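Local coordinates for papain-like protease (Human betacoronavirus 2c EMC/2012, PDB 4RNA), which probably cleaves the viral replicase polyprotein as a papain-like cysteine protease and, as in related coronaviruses, removes ubiquitin-like modifiers from host proteins, at residues A[26-29]-A[30-34]; A[60-64]-A[65-69]; A[138-141]-A[142-145]; A[292-296]-A[297-301]. All coordinates share one frame; numbering follows the deposited sequence.

Interaction 1: residues A[26-29]-A[30-34]; sequences NTYR and SQLGC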
ATOM      1  N   ASN A  26      -7.191  16.906 -31.696  1.00 49.70           N
ATOM      2  CA  ASN A  26      -6.961  16.922 -30.245  1.00 47.99           C
ATOM      3  C   ASN A  26      -5.970  15.843 -29.770  1.00 44.46           C
ATOM      4  O   ASN A  26      -5.685  14.876 -30.478  1.00 44.00           O
ATOM      5  CB  ASN A  26      -8.277  16.694 -29.528  1.00 54.11           C
ATOM      6  CG  ASN A  26      -9.342  17.681 -29.928  1.00 67.44           C
ATOM      7  OD1 ASN A  26      -9.977  18.287 -29.069  1.00 79.42           O
ATOM      8  ND2 ASN A  26      -9.563  17.830 -31.227  1.00 61.33           N
ATOM      9  N   THR A  27      -5.480  15.983 -28.550  1.00 41.42           N
ATOM     10  CA  THR A  27      -4.659  14.912 -27.952  1.00 37.59           C
ATOM     11  C   THR A  27      -5.459  13.662 -27.631  1.00 33.12           C
ATOM     12  O   THR A  27      -6.704  13.702 -27.506  1.00 33.42           O
ATOM     13  CB  THR A  27      -4.088  15.352 -26.617  1.00 38.17           C
ATOM     14  OG1 THR A  27      -5.175  15.784 -25.798  1.00 35.40           O
ATOM     15  CG2 THR A  27      -3.046  16.445 -26.860  1.00 35.57           C
ATOM     16  N   TYR A  28      -4.718  12.563 -27.440  1.00 36.42           N
ATOM     17  CA  TYR A  28      -5.313  11.327 -26.882  1.00 32.37           C
ATOM     18  C   TYR A  28      -6.022  11.599 -25.559  1.00 32.68           C
ATOM     19  O   TYR A  28      -7.189  11.205 -25.326  1.00 32.22           O
ATOM     20  CB  TYR A  28      -4.198  10.341 -26.647  1.00 29.41           C
ATOM     21  CG  TYR A  28      -3.822   9.574 -27.860  1.00 31.54           C
ATOM     22  CD1 TYR A  28      -4.643   8.551 -28.328  1.00 32.97           C
ATOM     23  CD2 TYR A  28      -2.619   9.848 -28.556  1.00 33.69           C
ATOM     24  CE1 TYR A  28      -4.294   7.796 -29.441  1.00 33.43           C
ATOM     25  CE2 TYR A  28      -2.264   9.102 -29.680  1.00 35.42           C
ATOM     26  CZ  TYR A  28      -3.119   8.094 -30.114  1.00 34.21           C
ATOM     27  OH  TYR A  28      -2.836   7.353 -31.226  1.00 42.22           O
ATOM     28  N   ARG A  29      -5.322  12.344 -24.689  1.00 36.01           N
ATOM     29  CA  ARG A  29      -5.931  12.734 -23.416  1.00 35.86           C
ATOM     30  C   ARG A  29      -7.299  13.397 -23.579  1.00 32.84           C
ATOM     31  O   ARG A  29      -8.303  12.950 -22.971  1.00 33.45           O
ATOM     32  CB  ARG A  29      -4.996  13.630 -22.609  1.00 33.89           C
ATOM     33  CG  ARG A  29      -5.655  13.984 -21.256  1.00 38.82           C
ATOM     34  CD  ARG A  29      -5.062  15.203 -20.547  1.00 37.00           C
ATOM     35  NE  ARG A  29      -3.631  15.092 -20.413  1.00 35.27           N
ATOM     36  CZ  ARG A  29      -3.019  14.805 -19.267  1.00 41.62           C
ATOM     37  NH1 ARG A  29      -3.733  14.594 -18.147  1.00 36.84           N
ATOM     38  NH2 ARG A  29      -1.682  14.788 -19.232  1.00 38.30           N
ATOM     39  N   SER A  30      -7.391  14.415 -24.439  1.00 31.32           N
ATOM     40  CA  SER A  30      -8.677  15.103 -24.663  1.00 35.29           C
ATOM     41  C   SER A  30      -9.721  14.203 -25.282  1.00 34.55           C
ATOM     42  O   SER A  30     -10.909  14.318 -24.960  1.00 37.83           O
ATOM     43  CB  SER A  30      -8.533  16.319 -25.575  1.00 41.85           C
ATOM     44  OG  SER A  30      -7.329  16.983 -25.262  1.00 55.91           O
ATOM     45  N   GLN A  31      -9.288  13.297 -26.159  1.00 35.27           N
ATOM     46  CA  GLN A  31     -10.263  12.426 -26.847  1.00 37.40           C
ATOM     47  C   GLN A  31     -10.688  11.205 -26.058  1.00 38.46           C
ATOM     48  O   GLN A  31     -11.857  10.685 -26.200  1.00 33.77           O
ATOM     49  CB  GLN A  31      -9.640  12.005 -28.191  1.00 37.71           C
ATOM     50  CG  GLN A  31      -9.431  13.218 -29.134  1.00 39.32           C
ATOM     51  CD  GLN A  31      -9.206  12.778 -30.564  1.00 37.39           C
ATOM     52  OE1 GLN A  31     -10.133  12.239 -31.223  1.00 36.54           O
ATOM     53  NE2 GLN A  31      -7.992  12.900 -31.018  1.00 35.12           N
ATOM     54  N   LEU A  32      -9.754  10.713 -25.248  1.00 32.57           N
ATOM     55  CA  LEU A  32      -9.904   9.331 -24.694  1.00 36.40           C
ATOM     56  C   LEU A  32      -9.469   9.243 -23.228  1.00 32.66           C
ATOM     57  O   LEU A  32     -10.230   8.879 -22.358  1.00 33.77           O
ATOM     58  CB  LEU A  32      -9.094   8.391 -25.582  1.00 37.83           C
ATOM     59  CG  LEU A  32      -9.065   6.894 -25.453  1.00 37.47           C
ATOM     60  CD1 LEU A  32     -10.504   6.328 -25.513  1.00 34.73           C
ATOM     61  CD2 LEU A  32      -8.103   6.334 -26.555  1.00 31.78           C
ATOM     62  N   GLY A  33      -8.230   9.593 -22.931  1.00 27.77           N
ATOM     63  CA  GLY A  33      -7.796   9.529 -21.526  1.00 28.35           C
ATOM     64  C   GLY A  33      -6.316   9.262 -21.536  1.00 32.72           C
ATOM     65  O   GLY A  33      -5.694   9.470 -22.594  1.00 31.55           O
ATOM     66  N   CYS A  34      -5.781   8.796 -20.405  1.00 31.50           N
ATOM     67  CA  CYS A  34      -4.362   8.488 -20.246  1.00 30.68           C
ATOM     68  C   CYS A  34      -4.109   7.155 -20.956  1.00 34.51           C
ATOM     69  O   CYS A  34      -4.727   6.137 -20.617  1.00 28.76           O
ATOM     70  CB  CYS A  34      -4.003   8.334 -18.770  1.00 34.59           C
ATOM     71  SG  CYS A  34      -2.242   7.898 -18.602  1.00 38.57           S
TER
HETATM   72  O   HOH W   1      -6.293  18.814 -27.370  1.00 45.29           O
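Q31 folds back on T27 through one short helical turn, with Q31 N donating to T27 O at 2.9 Å. The next carbonyl, Y28 O, ends the helix of residues 28-31 by accepting two backbone donors. L32 N meets it at 2.6 Å, almost in line with the C=O bond, whereas G33 N approaches from above the carbonyl plane at 3.1 Å. Helical geometry is lost at L32, and G33 then takes a phi of 151°, a backbone shape that only glycine takes readily.

At the other end T27 is the N-cap. Its OG1 is held between the backbone N and the carbonyl carbon (chi1 54°), a rotation that turns the oxygen over the first turn, where it accepts from S30 N at 2.9 Å in a nearly straight bond (164°). The S30 hydroxyl lies close beside it, and a water that accepts from T27 N also bonds S30 OG. Q31 reaches further back: its CG packs on N26 CB at 3.7 Å, and its extended chain brings NE2 to N26 O at 3.1 Å, well above the carbonyl plane. The same amide nitrogen bonds N23 O. The edge of the Y28 ring touches L32 CD2, while its OH pairs with Q51. The R29 guanidinium forms a salt bridge with D44 and a hydrogen bond with T251 O of the second subunit.

Thus T27 OG1 supplies S30 N with an acceptor, Y28 O gathers two NH groups at the far end, and backbone bonds to T45 and S43 tie this ubiquitin-like domain helix to its neighbouring loop.

Interaction 2: residues A[60-64]-A[65-69]; sequences DNLTA and DETKA. With PO4 (phosphate ion), chain F.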
ATOM      1  N   ASP A  60      -7.123   5.325 -17.577  1.00 30.25           N
ATOM      2  CA  ASP A  60      -8.187   6.039 -16.795  1.00 31.33           C
ATOM      3  C   ASP A  60      -9.261   6.409 -17.732  1.00 32.43           C
ATOM      4  O   ASP A  60      -9.141   6.146 -18.913  1.00 32.52           O
ATOM      5  CB  ASP A  60      -7.681   7.252 -15.933  1.00 32.66           C
ATOM      6  CG  ASP A  60      -7.024   8.393 -16.790  1.00 33.32           C
ATOM      7  OD1 ASP A  60      -7.372   8.542 -18.004  1.00 31.67           O
ATOM      8  OD2 ASP A  60      -6.168   9.156 -16.227  1.00 45.49           O
ATOM      9  N   ASN A  61     -10.395   6.874 -17.203  1.00 37.08           N
ATOM     10  CA  ASN A  61     -11.585   7.021 -18.024  1.00 34.94           C
ATOM     11  C   ASN A  61     -12.235   5.798 -18.599  1.00 38.19           C
ATOM     12  O   ASN A  61     -12.676   5.882 -19.735  1.00 33.12           O
ATOM     13  CB  ASN A  61     -11.297   7.885 -19.234  1.00 36.57           C
ATOM     14  CG  ASN A  61     -11.401   9.262 -18.892  1.00 40.11           C
ATOM     15  OD1 ASN A  61     -10.407   9.983 -18.997  1.00 48.50           O
ATOM     16  ND2 ASN A  61     -12.551   9.643 -18.328  1.00 46.37           N
ATOM     17  N   LEU A  62     -12.417   4.734 -17.799  1.00 29.56           N
ATOM     18  CA  LEU A  62     -12.647   3.456 -18.361  1.00 29.40           C
ATOM     19  C   LEU A  62     -14.176   3.403 -18.377  1.00 31.07           C
ATOM     20  O   LEU A  62     -14.825   4.038 -17.519  1.00 26.22           O
ATOM     21  CB  LEU A  62     -12.134   2.336 -17.400  1.00 32.40           C
ATOM     22  CG  LEU A  62     -10.706   2.192 -16.838  1.00 35.66           C
ATOM     23  CD1 LEU A  62     -10.485   0.784 -16.262  1.00 28.38           C
ATOM     24  CD2 LEU A  62      -9.532   2.659 -17.717  1.00 32.05           C
ATOM     25  N   THR A  63     -14.683   2.669 -19.342  1.00 29.74           N
ATOM     26  CA  THR A  63     -16.109   2.332 -19.472  1.00 34.50           C
ATOM     27  C   THR A  63     -16.490   1.354 -18.388  1.00 34.71           C
ATOM     28  O   THR A  63     -15.628   0.805 -17.669  1.00 32.98           O
ATOM     29  CB  THR A  63     -16.348   1.669 -20.832  1.00 35.33           C
ATOM     30  OG1 THR A  63     -15.545   0.472 -20.900  1.00 38.12           O
ATOM     31  CG2 THR A  63     -15.890   2.589 -22.003  1.00 33.49           C
ATOM     32  N   ALA A  64     -17.792   1.130 -18.224  1.00 31.25           N
ATOM     33  CA  ALA A  64     -18.226   0.143 -17.330  1.00 35.03           C
ATOM     34  C   ALA A  64     -17.631  -1.219 -17.662  1.00 32.52           C
ATOM     35  O   ALA A  64     -17.269  -1.927 -16.729  1.00 37.20           O
ATOM     36  CB  ALA A  64     -19.759   0.064 -17.338  1.00 30.47           C
ATOM     37  N   ASP A  65     -17.546  -1.596 -18.945  1.00 35.94           N
ATOM     38  CA  ASP A  65     -17.024  -2.925 -19.306  1.00 36.44           C
ATOM     39  C   ASP A  65     -15.568  -3.005 -18.884  1.00 34.95           C
ATOM     40  O   ASP A  65     -15.108  -4.047 -18.407  1.00 30.59           O
ATOM     41  CB  ASP A  65     -17.134  -3.275 -20.800  1.00 34.83           C
ATOM     42  CG  ASP A  65     -18.615  -3.450 -21.281  1.00 44.78           C
ATOM     43  OD1 ASP A  65     -19.344  -4.076 -20.545  1.00 47.00           O
ATOM     44  OD2 ASP A  65     -19.041  -2.948 -22.370  1.00 45.40           O
ATOM     45  N   GLU A  66     -14.827  -1.919 -19.124  1.00 33.77           N
ATOM     46  CA  GLU A  66     -13.413  -1.958 -18.788  1.00 33.03           C
ATOM     47  C   GLU A  66     -13.179  -2.037 -17.272  1.00 33.42           C
ATOM     48  O   GLU A  66     -12.245  -2.711 -16.834  1.00 28.49           O
ATOM     49  CB  GLU A  66     -12.696  -0.754 -19.382  1.00 31.60           C
ATOM     50  CG  GLU A  66     -12.561  -0.900 -20.887  1.00 31.95           C
ATOM     51  CD  GLU A  66     -12.263   0.430 -21.579  1.00 33.16           C
ATOM     52  OE1 GLU A  66     -12.611   1.484 -20.998  1.00 31.11           O
ATOM     53  OE2 GLU A  66     -11.747   0.389 -22.750  1.00 33.36           O
ATOM     54  N   THR A  67     -14.015  -1.335 -16.499  1.00 29.37           N
ATOM     55  CA  THR A  67     -13.960  -1.392 -15.050  1.00 35.00           C
ATOM     56  C   THR A  67     -14.102  -2.836 -14.538  1.00 38.05           C
ATOM     57  O   THR A  67     -13.337  -3.321 -13.675  1.00 33.57           O
ATOM     58  CB  THR A  67     -15.059  -0.489 -14.453  1.00 32.91           C
ATOM     59  OG1 THR A  67     -14.662   0.863 -14.701  1.00 37.80           O
ATOM     60  CG2 THR A  67     -15.166  -0.696 -13.025  1.00 34.99           C
ATOM     61  N   LYS A  68     -15.066  -3.538 -15.113  1.00 36.52           N
ATOM     62  CA  LYS A  68     -15.227  -4.948 -14.806  1.00 38.14           C
ATOM     63  C   LYS A  68     -14.092  -5.859 -15.293  1.00 38.78           C
ATOM     64  O   LYS A  68     -13.723  -6.788 -14.582  1.00 36.87           O
ATOM     65  CB  LYS A  68     -16.576  -5.410 -15.355  1.00 39.38           C
ATOM     66  CG  LYS A  68     -16.889  -6.868 -15.084  1.00 48.53           C
ATOM     67  CD  LYS A  68     -18.358  -7.113 -15.409  1.00 50.91           C
ATOM     68  CE  LYS A  68     -18.611  -8.504 -15.951  1.00 60.51           C
ATOM     69  NZ  LYS A  68     -19.873  -8.468 -16.742  1.00 64.93           N
ATOM     70  N   ALA A  69     -13.552  -5.611 -16.502  1.00 32.81           N
ATOM     71  CA  ALA A  69     -12.390  -6.353 -16.973  1.00 34.49           C
ATOM     72  C   ALA A  69     -11.190  -6.099 -16.050  1.00 32.23           C
ATOM     73  O   ALA A  69     -10.434  -7.032 -15.708  1.00 31.58           O
ATOM     74  CB  ALA A  69     -12.053  -5.993 -18.408  1.00 30.73           C
TER
HETATM   75  P   PO4 F 405     -12.127   5.692 -14.087  1.00 83.96           P
HETATM   76  O1  PO4 F 405     -13.490   6.309 -14.339  1.00 77.76           O
HETATM   77  O2  PO4 F 405     -12.294   4.255 -13.644  1.00 96.06           O
HETATM   78  O3  PO4 F 405     -11.279   5.631 -15.323  1.00 79.09           O
HETATM   79  O4  PO4 F 405     -11.448   6.528 -13.015  1.00 96.64           O
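T63 and E66 grip each other reciprocally in a capping box at the start of helix 64-74. E66 N donates to T63 OG1 at 3.1 Å, and T63 N returns a bond to E66 OE1 at 2.9 Å, reaching the anti side of the carboxylate, 23° out of its plane. The second bond is possible because the glutamate chain stays extended beyond CG and runs back toward the N-cap. T63 OG1 and E66 OE1 pair weakly at best, at 3.1 Å. T63 O takes two donors from T67: the backbone N at 2.9 Å, and OG1, above the carbonyl plane, at 3.1 Å. Beside the box, L62 CB rests on E66 CB at 3.7 Å.

Further out, the other carboxylate oxygen, E66 OE2, forms a salt bridge with R18, which helps fix the orientation of the box. A phosphate, probably from the crystallisation liquor, lies by L62 N, its exact placement doubtful because O3 comes implausibly near N61 N. A64 N bonds E191 of the second subunit.

Backbone NH groups at a helix start lack carbonyl partners in the preceding turn; here T63 and E66 supply acceptors, and the R18 charge probably favours the ionised carboxylate.

Interaction 3: residues A[138-141]-A[142-145]; sequences AFMK and HKGG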
ATOM      1  N   ALA A 138       1.526 -13.616 -14.201  1.00 29.53           N
ATOM      2  CA  ALA A 138       2.926 -13.064 -14.192  1.00 25.18           C
ATOM      3  C   ALA A 138       3.947 -13.962 -13.448  1.00 25.39           C
ATOM      4  O   ALA A 138       5.207 -13.884 -13.724  1.00 26.05           O
ATOM      5  CB  ALA A 138       2.944 -11.661 -13.543  1.00 29.33           C
ATOM      6  N   PHE A 139       3.476 -14.579 -12.371  1.00 25.37           N
ATOM      7  CA  PHE A 139       4.233 -15.505 -11.535  1.00 28.81           C
ATOM      8  C   PHE A 139       4.717 -16.674 -12.426  1.00 31.08           C
ATOM      9  O   PHE A 139       5.902 -16.998 -12.416  1.00 30.07           O
ATOM     10  CB  PHE A 139       3.358 -16.108 -10.431  1.00 28.89           C
ATOM     11  CG  PHE A 139       4.153 -16.800  -9.356  1.00 33.60           C
ATOM     12  CD1 PHE A 139       5.440 -16.328  -9.001  1.00 31.43           C
ATOM     13  CD2 PHE A 139       3.631 -17.895  -8.690  1.00 37.05           C
ATOM     14  CE1 PHE A 139       6.179 -16.985  -7.990  1.00 40.78           C
ATOM     15  CE2 PHE A 139       4.352 -18.534  -7.659  1.00 36.96           C
ATOM     16  CZ  PHE A 139       5.605 -18.085  -7.312  1.00 35.67           C
ATOM     17  N   MET A 140       3.794 -17.298 -13.177  1.00 33.09           N
ATOM     18  CA  MET A 140       4.196 -18.320 -14.220  1.00 34.56           C
ATOM     19  C   MET A 140       5.247 -17.848 -15.233  1.00 36.59           C
ATOM     20  O   MET A 140       6.220 -18.580 -15.496  1.00 36.62           O
ATOM     21  CB  MET A 140       2.976 -18.898 -14.924  1.00 40.14           C
ATOM     22  CG  MET A 140       1.995 -19.483 -13.916  1.00 42.79           C
ATOM     23  SD  MET A 140       2.724 -20.858 -12.944  1.00 54.42           S
ATOM     24  CE  MET A 140       3.473 -20.200 -11.448  1.00 55.91           C
ATOM     25  N   LYS A 141       5.090 -16.625 -15.763  1.00 31.94           N
ATOM     26  CA  LYS A 141       6.063 -16.071 -16.705  1.00 35.00           C
ATOM     27  C   LYS A 141       7.393 -15.915 -15.993  1.00 33.94           C
ATOM     28  O   LYS A 141       8.475 -16.116 -16.614  1.00 34.35           O
ATOM     29  CB  LYS A 141       5.636 -14.692 -17.272  1.00 30.19           C
ATOM     30  CG  LYS A 141       4.479 -14.716 -18.241  1.00 41.24           C
ATOM     31  CD  LYS A 141       4.697 -13.624 -19.260  1.00 45.10           C
ATOM     32  CE  LYS A 141       4.172 -12.301 -18.762  1.00 48.44           C
ATOM     33  NZ  LYS A 141       4.601 -11.190 -19.675  1.00 50.25           N
ATOM     34  N   HIS A 142       7.336 -15.461 -14.719  1.00 30.94           N
ATOM     35  CA  HIS A 142       8.552 -15.282 -13.935  1.00 30.56           C
ATOM     36  C   HIS A 142       9.213 -16.655 -13.789  1.00 32.03           C
ATOM     37  O   HIS A 142      10.396 -16.800 -13.954  1.00 31.05           O
ATOM     38  CB  HIS A 142       8.230 -14.640 -12.538  1.00 31.84           C
ATOM     39  CG  HIS A 142       9.320 -14.881 -11.472  1.00 27.56           C
ATOM     40  ND1 HIS A 142      10.514 -14.235 -11.481  1.00 34.18           N
ATOM     41  CD2 HIS A 142       9.361 -15.766 -10.384  1.00 31.75           C
ATOM     42  CE1 HIS A 142      11.274 -14.671 -10.462  1.00 31.92           C
ATOM     43  NE2 HIS A 142      10.565 -15.618  -9.792  1.00 33.13           N
ATOM     44  N   LYS A 143       8.436 -17.672 -13.466  1.00 27.02           N
ATOM     45  CA  LYS A 143       9.031 -19.035 -13.267  1.00 35.99           C
ATOM     46  C   LYS A 143       9.691 -19.499 -14.567  1.00 44.92           C
ATOM     47  O   LYS A 143      10.694 -20.192 -14.543  1.00 42.80           O
ATOM     48  CB  LYS A 143       7.985 -20.074 -12.882  1.00 36.82           C
ATOM     49  CG  LYS A 143       7.384 -19.981 -11.476  1.00 40.62           C
ATOM     50  CD  LYS A 143       8.451 -20.032 -10.395  1.00 50.72           C
ATOM     51  CE  LYS A 143       7.834 -20.384  -9.044  1.00 50.18           C
ATOM     52  NZ  LYS A 143       8.912 -20.546  -8.033  1.00 53.09           N
ATOM     53  N   GLY A 144       9.078 -19.137 -15.695  1.00 43.96           N
ATOM     54  CA  GLY A 144       9.603 -19.402 -17.034  1.00 39.53           C
ATOM     55  C   GLY A 144      10.744 -18.509 -17.448  1.00 38.53           C
ATOM     56  O   GLY A 144      11.218 -18.597 -18.571  1.00 43.39           O
ATOM     57  N   GLY A 145      11.221 -17.633 -16.590  1.00 35.92           N
ATOM     58  CA  GLY A 145      12.394 -16.810 -17.006  1.00 32.95           C
ATOM     59  C   GLY A 145      12.094 -15.420 -17.525  1.00 37.75           C
ATOM     60  O   GLY A 145      12.994 -14.715 -17.981  1.00 43.12           O
TER
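F139 and H142, one helical turn apart, set their rings obliquely to each other, with H142 CD2 4.2 Å from F139 CE1. Both belong to an aromatic cluster on the inner side of helix 133-143: F150 of helix 148-158 stacks on F139 and also meets the imidazole with planes about 20° apart, while F130 packs edge-to-face with F139. Close to these rings the helix ends in a Schellman motif within the helical thumb domain. G144 N donates the last regular helical bond, to M140 O at 2.9 Å; the motif is marked by G145 N bonding back to H142 O at 2.9 Å and by the positive phi of G145 (98°), which glycine accommodates easily.

The last full turn is regular, with H142 N on A138 O and K143 N on F139 O, both at 2.8 Å. The imidazole of H142 is held at ND1 by S147 and at NE2 by D123, so both ring nitrogens of this buried group have partners and its rotation is set. F139 projects with CG anti to its own amide nitrogen (chi1 -166°), which lays its ring alongside K143, whose aliphatic chain runs in the same direction. The amine of K143 goes on to a long, weak ion pair with D123, and K141 turns the other way to a salt bridge with D149. M140 bends at chi2 and chi3, which lets CE fold back to K143 CG at 3.9 Å. The lysine's methylene CE, for its part, presses on the phenyl ring obliquely, 3.6 Å from F139 CZ.

Interaction 4: residues A[292-296]-A[297-301]; sequences LKFDS and GTVSK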
ATOM      1  N   LEU A 292      24.542 -19.863   1.640  1.00 35.71           N
ATOM      2  CA  LEU A 292      24.781 -19.062   0.424  1.00 39.10           C
ATOM      3  C   LEU A 292      24.117 -17.704   0.571  1.00 39.61           C
ATOM      4  O   LEU A 292      22.906 -17.636   0.789  1.00 35.37           O
ATOM      5  CB  LEU A 292      24.234 -19.752  -0.831  1.00 43.78           C
ATOM      6  CG  LEU A 292      24.347 -21.260  -1.098  1.00 46.76           C
ATOM      7  CD1 LEU A 292      24.143 -21.521  -2.580  1.00 48.31           C
ATOM      8  CD2 LEU A 292      25.661 -21.838  -0.617  1.00 43.85           C
ATOM      9  N   LYS A 293      24.907 -16.648   0.476  1.00 33.29           N
ATOM     10  CA  LYS A 293      24.451 -15.282   0.680  1.00 40.47           C
ATOM     11  C   LYS A 293      24.329 -14.623  -0.681  1.00 38.81           C
ATOM     12  O   LYS A 293      25.334 -14.399  -1.372  1.00 43.85           O
ATOM     13  CB  LYS A 293      25.449 -14.469   1.522  1.00 40.22           C
ATOM     14  CG  LYS A 293      25.844 -15.125   2.842  1.00 47.97           C
ATOM     15  CD  LYS A 293      27.360 -15.005   3.097  1.00 57.27           C
ATOM     16  CE  LYS A 293      27.752 -13.763   3.870  1.00 59.21           C
ATOM     17  NZ  LYS A 293      29.095 -14.005   4.505  1.00 67.19           N
ATOM     18  N   PHE A 294      23.095 -14.314  -1.067  1.00 38.78           N
ATOM     19  CA  PHE A 294      22.797 -13.758  -2.369  1.00 38.97           C
ATOM     20  C   PHE A 294      22.555 -12.287  -2.190  1.00 39.89           C
ATOM     21  O   PHE A 294      21.450 -11.823  -1.787  1.00 45.66           O
ATOM     22  CB  PHE A 294      21.576 -14.438  -2.945  1.00 36.55           C
ATOM     23  CG  PHE A 294      21.808 -15.856  -3.361  1.00 36.24           C
ATOM     24  CD1 PHE A 294      22.333 -16.136  -4.624  1.00 36.27           C
ATOM     25  CD2 PHE A 294      21.464 -16.916  -2.534  1.00 35.28           C
ATOM     26  CE1 PHE A 294      22.547 -17.442  -5.029  1.00 37.79           C
ATOM     27  CE2 PHE A 294      21.664 -18.222  -2.930  1.00 36.64           C
ATOM     28  CZ  PHE A 294      22.198 -18.495  -4.191  1.00 40.00           C
ATOM     29  N   ASP A 295      23.605 -11.537  -2.420  1.00 41.86           N
ATOM     30  CA  ASP A 295      23.523 -10.129  -2.209  1.00 46.08           C
ATOM     31  C   ASP A 295      23.339  -9.478  -3.568  1.00 52.17           C
ATOM     32  O   ASP A 295      24.320  -9.115  -4.252  1.00 48.04           O
ATOM     33  CB  ASP A 295      24.774  -9.614  -1.507  1.00 49.52           C
ATOM     34  CG  ASP A 295      24.750  -8.106  -1.350  1.00 57.03           C
ATOM     35  OD1 ASP A 295      23.739  -7.490  -1.761  1.00 63.32           O
ATOM     36  OD2 ASP A 295      25.729  -7.522  -0.845  1.00 65.33           O
ATOM     37  N   SER A 296      22.066  -9.357  -3.961  1.00 48.59           N
ATOM     38  CA  SER A 296      21.666  -8.720  -5.227  1.00 48.92           C
ATOM     39  C   SER A 296      22.492  -9.126  -6.474  1.00 49.92           C
ATOM     40  O   SER A 296      23.123  -8.273  -7.122  1.00 47.26           O
ATOM     41  CB  SER A 296      21.601  -7.193  -5.045  1.00 53.14           C
ATOM     42  OG  SER A 296      20.519  -6.835  -4.179  1.00 48.58           O
ATOM     43  N   GLY A 297      22.477 -10.423  -6.798  1.00 45.17           N
ATOM     44  CA  GLY A 297      23.144 -10.903  -8.000  1.00 46.65           C
ATOM     45  C   GLY A 297      24.642 -11.094  -7.767  1.00 52.86           C
ATOM     46  O   GLY A 297      25.431 -11.004  -8.700  1.00 52.81           O
ATOM     47  N   THR A 298      25.013 -11.318  -6.505  1.00 52.40           N
ATOM     48  CA  THR A 298      26.373 -11.656  -6.044  1.00 54.70           C
ATOM     49  C   THR A 298      26.153 -12.861  -5.105  1.00 58.72           C
ATOM     50  O   THR A 298      25.063 -12.968  -4.514  1.00 55.70           O
ATOM     51  CB  THR A 298      26.980 -10.439  -5.284  1.00 60.27           C
ATOM     52  OG1 THR A 298      27.364  -9.440  -6.237  1.00 64.79           O
ATOM     53  CG2 THR A 298      28.206 -10.818  -4.396  1.00 66.43           C
ATOM     54  N   VAL A 299      27.133 -13.767  -4.974  1.00 49.03           N
ATOM     55  CA  VAL A 299      27.020 -14.863  -3.996  1.00 49.88           C
ATOM     56  C   VAL A 299      28.300 -15.060  -3.167  1.00 52.65           C
ATOM     57  O   VAL A 299      29.398 -14.878  -3.670  1.00 56.28           O
ATOM     58  CB  VAL A 299      26.449 -16.200  -4.578  1.00 50.01           C
ATOM     59  CG1 VAL A 299      27.465 -16.942  -5.411  1.00 51.60           C
ATOM     60  CG2 VAL A 299      26.010 -17.144  -3.468  1.00 54.18           C
ATOM     61  N   SER A 300      28.136 -15.337  -1.880  1.00 48.73           N
ATOM     62  CA  SER A 300      29.224 -15.652  -0.945  1.00 49.88           C
ATOM     63  C   SER A 300      28.756 -16.818  -0.120  1.00 48.54           C
ATOM     64  O   SER A 300      27.552 -17.034   0.016  1.00 51.84           O
ATOM     65  CB  SER A 300      29.484 -14.479  -0.012  1.00 49.66           C
ATOM     66  OG  SER A 300      30.048 -13.443  -0.769  1.00 63.84           O
ATOM     67  N   LYS A 301      29.701 -17.582   0.422  1.00 46.80           N
ATOM     68  CA  LYS A 301      29.372 -18.787   1.192  1.00 47.41           C
ATOM     69  C   LYS A 301      30.151 -18.796   2.519  1.00 50.83           C
ATOM     70  O   LYS A 301      31.248 -18.238   2.619  1.00 48.25           O
ATOM     71  CB  LYS A 301      29.660 -20.090   0.412  1.00 45.69           C
ATOM     72  CG  LYS A 301      29.165 -20.119  -1.008  1.00 49.57           C
ATOM     73  CD  LYS A 301      29.815 -21.222  -1.847  1.00 52.65           C
ATOM     74  CE  LYS A 301      29.491 -20.924  -3.313  1.00 59.33           C
ATOM     75  NZ  LYS A 301      29.511 -22.129  -4.181  1.00 65.88           N
TER
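F294 and V299 face each other across a tight antiparallel hairpin, strands 290-294 and 299-302, next to strand 280-287 in the palm sheet of the protease. They form a non-hydrogen-bonded pair whose side chains run side by side. V299 CG2 stands over one face of the phenyl ring, 4.0 Å from the F294 ring centroid and 19° off the ring normal, in a CH-pi contact displaced toward the rim. With CG2 anti to the valine amide nitrogen, this methyl is directed at the ring and also touches L292 CB at 4.1 Å. On the same face L292 CD2 lies 3.9 Å from K301 CG.

Between these pairs, K293 and S300 are the hydrogen-bonded pair: K293 N to S300 O at 2.7 Å and nearly straight, S300 N to K293 O at 3.0 Å. Their side chains take the other face, where K293 CD packs 3.8 Å from S300 CB before the amine makes a cation-pi contact with W305. The reversal at S296 and G297, both with positive phi (45° and 82°), comes close to a type I' turn flanked by D295 and T298, D295 N bonding T298 O at 2.9 Å.

D295 OD1 is hydrogen-bonded to H280 NE2, a His-Asp pair consistent with that of the papain-like catalytic triad. S296 of the turn touches N116 of helix 115-122, and the F294 ring rests on its M120.

How the interactions relate
Followed from the N terminus, the four contacts come strictly in series; each closes its own local loop, and none nests in or crosses another. Interaction 1 winds the short helix of the ubiquitin-like domain, and interaction 2 starts the helix that leads from it into the thumb. These two touch: C34 N lies 2.9 Å from D60 OD1, a probable hydrogen bond, and both reach the second subunit. Interaction 3 ends a thumb helix, its nearest atoms about 14 Å from those of interaction 2. Interaction 4 turns a palm hairpin about 13 Å from interaction 3 at nearest atoms, on the opposite side of the chain's centre from interaction 2.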